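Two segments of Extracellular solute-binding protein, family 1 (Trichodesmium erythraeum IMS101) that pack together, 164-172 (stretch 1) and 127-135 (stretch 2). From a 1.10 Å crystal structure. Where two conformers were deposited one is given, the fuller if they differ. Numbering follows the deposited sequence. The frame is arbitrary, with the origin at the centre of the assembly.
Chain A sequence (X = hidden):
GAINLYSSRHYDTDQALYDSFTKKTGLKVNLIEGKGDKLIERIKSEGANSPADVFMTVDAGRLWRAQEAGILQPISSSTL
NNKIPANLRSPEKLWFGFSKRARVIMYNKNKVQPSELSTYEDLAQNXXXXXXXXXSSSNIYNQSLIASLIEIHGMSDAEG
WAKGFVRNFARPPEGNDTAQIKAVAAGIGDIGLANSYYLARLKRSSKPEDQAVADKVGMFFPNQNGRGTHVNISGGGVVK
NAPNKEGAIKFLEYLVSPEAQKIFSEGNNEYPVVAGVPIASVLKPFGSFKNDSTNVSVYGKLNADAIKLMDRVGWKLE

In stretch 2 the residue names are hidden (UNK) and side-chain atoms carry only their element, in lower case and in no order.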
# COMPACT_ATOMS: atom_id res chain seq x y z
N GLY A 164 6.77 -22.46 7.13
CA GLY A 164 7.54 -22.86 5.94
C GLY A 164 8.17 -21.66 5.26
O GLY A 164 9.30 -21.73 4.79
N PHE A 165 7.43 -20.55 5.18
CA PHE A 165 7.94 -19.33 4.57
C PHE A 165 9.18 -18.82 5.29
O PHE A 165 10.22 -18.54 4.68
CB PHE A 165 6.80 -18.29 4.56
CG PHE A 165 7.14 -17.00 3.89
CD1 PHE A 165 7.39 -16.97 2.54
CD2 PHE A 165 7.17 -15.82 4.58
CE1 PHE A 165 7.64 -15.77 1.89
CE2 PHE A 165 7.43 -14.61 3.94
CZ PHE A 165 7.66 -14.60 2.59
N VAL A 166 9.09 -18.69 6.61
CA VAL A 166 10.22 -18.21 7.41
C VAL A 166 11.43 -19.16 7.29
O VAL A 166 12.59 -18.70 7.21
CB VAL A 166 9.80 -17.99 8.85
CG1 VAL A 166 10.98 -17.72 9.76
CG2 VAL A 166 8.80 -16.85 8.95
N ARG A 167 11.17 -20.46 7.24
CA ARG A 167 12.23 -21.45 7.03
C ARG A 167 13.00 -21.22 5.74
O ARG A 167 14.15 -21.64 5.64
CB ARG A 167 11.62 -22.87 7.05
CG ARG A 167 12.50 -24.01 6.53
CD ARG A 167 11.79 -25.35 6.71
NE ARG A 167 12.64 -26.51 6.46
CZ ARG A 167 12.77 -27.09 5.28
NH1 ARG A 167 12.10 -26.64 4.22
NH2 ARG A 167 13.55 -28.14 5.15
N ASN A 168 12.37 -20.57 4.76
CA ASN A 168 12.96 -20.32 3.47
C ASN A 168 13.75 -19.00 3.37
O ASN A 168 14.31 -18.72 2.31
CB ASN A 168 11.88 -20.36 2.40
CG ASN A 168 11.37 -21.76 2.15
OD1 ASN A 168 12.04 -22.73 2.47
ND2 ASN A 168 10.19 -21.86 1.53
N PHE A 169 13.85 -18.23 4.45
CA PHE A 169 14.57 -16.97 4.37
C PHE A 169 16.05 -17.20 4.10
O PHE A 169 16.71 -18.03 4.76
CB PHE A 169 14.45 -16.18 5.67
CG PHE A 169 13.09 -15.60 5.97
CD1 PHE A 169 12.02 -15.65 5.08
CD2 PHE A 169 12.90 -14.97 7.19
CE1 PHE A 169 10.81 -15.08 5.41
CE2 PHE A 169 11.70 -14.39 7.52
CZ PHE A 169 10.66 -14.43 6.61
N ALA A 170 16.60 -16.46 3.13
CA ALA A 170 18.03 -16.53 2.81
C ALA A 170 18.90 -15.87 3.87
O ALA A 170 20.07 -16.23 4.03
CB ALA A 170 18.27 -15.87 1.47
N ARG A 171 18.36 -14.86 4.54
CA ARG A 171 19.06 -14.11 5.56
C ARG A 171 18.00 -13.57 6.52
O ARG A 171 16.82 -13.49 6.15
CB ARG A 171 19.87 -12.94 4.94
CG ARG A 171 19.01 -11.82 4.35
CD ARG A 171 19.85 -10.73 3.75
NE ARG A 171 19.04 -9.57 3.45
CZ ARG A 171 19.52 -8.45 2.90
NH1 ARG A 171 20.80 -8.35 2.58
NH2 ARG A 171 18.72 -7.42 2.70
N PRO A 172 18.41 -13.14 7.72
CA PRO A 172 17.42 -12.51 8.60
C PRO A 172 16.89 -11.24 7.94
O PRO A 172 17.63 -10.52 7.26
CB PRO A 172 18.24 -12.18 9.85
CG PRO A 172 19.37 -13.14 9.82
CD PRO A 172 19.71 -13.29 8.38
N UNK A 127 11.25 -26.15 -1.99
CA UNK A 127 12.07 -25.74 -3.11
C UNK A 127 12.63 -24.34 -2.96
O UNK A 127 13.65 -24.02 -3.58
n UNK A 127 6.97 -24.75 -6.69
c UNK A 127 10.11 -24.95 -4.51
c UNK A 127 9.20 -25.28 -5.69
c UNK A 127 7.94 -24.44 -5.61
c UNK A 127 11.31 -25.87 -4.43
N UNK A 128 12.02 -23.48 -2.14
CA UNK A 128 12.51 -22.12 -1.95
C UNK A 128 13.48 -21.97 -0.78
O UNK A 128 13.86 -20.84 -0.44
n UNK A 128 8.68 -21.24 -4.37
c UNK A 128 11.33 -21.14 -1.83
c UNK A 128 9.68 -20.76 -5.16
c UNK A 128 10.85 -20.66 -4.34
c UNK A 128 12.02 -20.14 -4.90
c UNK A 128 12.02 -19.81 -6.27
c UNK A 128 10.85 -19.94 -7.04
c UNK A 128 9.15 -21.44 -3.11
c UNK A 128 10.47 -21.10 -3.03
c UNK A 128 9.69 -20.42 -6.51
N UNK A 129 13.92 -23.08 -0.19
CA UNK A 129 14.80 -22.98 0.98
C UNK A 129 16.07 -22.21 0.64
O UNK A 129 16.71 -22.49 -0.38
n UNK A 129 17.32 -25.01 5.49
c UNK A 129 16.02 -25.58 5.09
c UNK A 129 15.72 -24.30 2.97
c UNK A 129 15.14 -24.37 1.55
c UNK A 129 15.86 -25.67 3.58
N UNK A 130 16.41 -21.24 1.48
CA UNK A 130 17.62 -20.43 1.29
C UNK A 130 17.49 -19.37 0.22
O UNK A 130 18.50 -18.74 -0.10
N UNK A 131 16.28 -19.15 -0.31
CA UNK A 131 16.12 -18.33 -1.53
C UNK A 131 15.31 -17.05 -1.36
O UNK A 131 15.31 -16.26 -2.30
c UNK A 131 17.20 -22.08 -4.67
c UNK A 131 16.06 -21.15 -4.23
n UNK A 131 16.91 -22.79 -5.94
c UNK A 131 16.53 -20.27 -3.11
c UNK A 131 15.55 -19.16 -2.69
N UNK A 132 14.65 -16.86 -0.21
CA UNK A 132 13.67 -15.75 -0.10
C UNK A 132 14.25 -14.63 0.73
O UNK A 132 14.81 -14.85 1.81
c UNK A 132 12.36 -16.23 0.55
c UNK A 132 11.37 -15.07 0.67
c UNK A 132 10.41 -17.85 0.14
c UNK A 132 11.78 -17.37 -0.26
N UNK A 133 14.10 -13.38 0.26
CA UNK A 133 14.40 -12.20 1.06
C UNK A 133 13.11 -11.38 1.26
O UNK A 133 12.32 -11.16 0.34
c UNK A 133 15.30 -10.94 -0.95
c UNK A 133 16.89 -12.06 0.61
c UNK A 133 15.55 -11.34 0.48
N UNK A 134 12.93 -10.90 2.49
CA UNK A 134 11.79 -10.06 2.84
C UNK A 134 12.18 -9.25 4.08
O UNK A 134 12.99 -9.69 4.90
c UNK A 134 10.51 -10.91 3.07
c UNK A 134 7.95 -10.81 3.09
c UNK A 134 10.64 -11.79 4.30
c UNK A 134 9.25 -10.02 3.18
N UNK A 135 11.58 -8.07 4.22
CA UNK A 135 11.85 -7.20 5.36
C UNK A 135 11.15 -7.69 6.63
O UNK A 135 10.40 -8.69 6.62
n UNK A 135 9.42 -1.51 3.58
c UNK A 135 9.68 -4.18 4.39
c UNK A 135 9.99 -5.50 4.99
n UNK A 135 10.13 -3.04 5.17
n UNK A 135 10.42 -0.79 5.52
c UNK A 135 9.98 -1.78 4.76
c UNK A 135 11.47 -5.77 5.02
O HOH W 1 15.90 -22.56 7.52
O HOH W 2 16.30 -20.71 4.27
O HOH W 3 15.04 -11.80 4.68

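Position 127 carries four carbons in a row ending in a nitrogen. Its CA-to-CB bond points away from stretch 1, and the chain does not touch it. An unbranched chain ending in an amine is lysine, Lys127.

Position 128 has one carbon, then fused five- and six-membered rings holding eight carbons and one nitrogen. Its CB lies 3.6 Å from ND2 of Asn168, while the ring leads away. The ring system is an indole, so the residue is Trp128.

Position 129 again shows four carbons in a row and a terminal nitrogen. The last carbon lies over one face of the Arg167 guanidinium. This is Lys129, with CE 3.6 Å from Arg167 NH2. Its CA is 3.1 Å from OD1 of Asn168. Water 1 donates to Arg167 O and accepts a weak bond from Lys129 NZ.

Position 130 has no side-chain atoms. Its O sits 3.3 Å from CB of Ala170. The bare CA makes it Gly130, and its phi of 77° favours glycine. Water 2 accepts from Gly130 N and donates to the O atoms of Arg167 and Phe169.

Position 131 has four carbons in a row and a nitrogen. Its CA-to-CB bond points away from stretch 1. Its N makes a weak bond to Asn168 O at 3.3 Å. It is Lys131. The same N bonds to Trp128 O at 3.0 Å, closing a type II turn.

Position 132 has four carbons, forked at the first, with one arm two carbons long. The end of the long arm nears the Phe165 ring and CB of Asn168. This is Ile132. Its CD1 is 3.9 Å from Phe165 CE1 and 3.7 Å from Asn168 CB.

Position 133 has one carbon carrying two others. A methyl approaches Ala170 and Arg171. The residue is Val133, with CG1 4.1 Å from Ala170 CB.

Position 134 repeats the four-carbon fork with one longer arm. Its CA-to-CB bond points toward stretch 1. The end of the long arm reaches the edge of the Phe165 ring, and the short arm reaches Phe169. It is Ile134. CD1 is 3.8 Å from Phe165 CZ, and CG2 is 3.5 Å from Phe169 CE1.

Position 135 has three carbons, a nitrogen, then a carbon carrying two more nitrogens. Its CA-to-CB bond points away, and it makes no contact. It is Arg135.

The contact rests on a single beta bridge between Phe169 and Ile132. Ile132 N donates to Asn168 O at 3.2 Å, and Ala170 N donates to Ile132 O at 2.7 Å, nearly straight. Phe165 and Phe169 pack against the two isoleucines, and waters link polar atoms across the contact.

Stretch 2 127-135: KWKGKIVIR
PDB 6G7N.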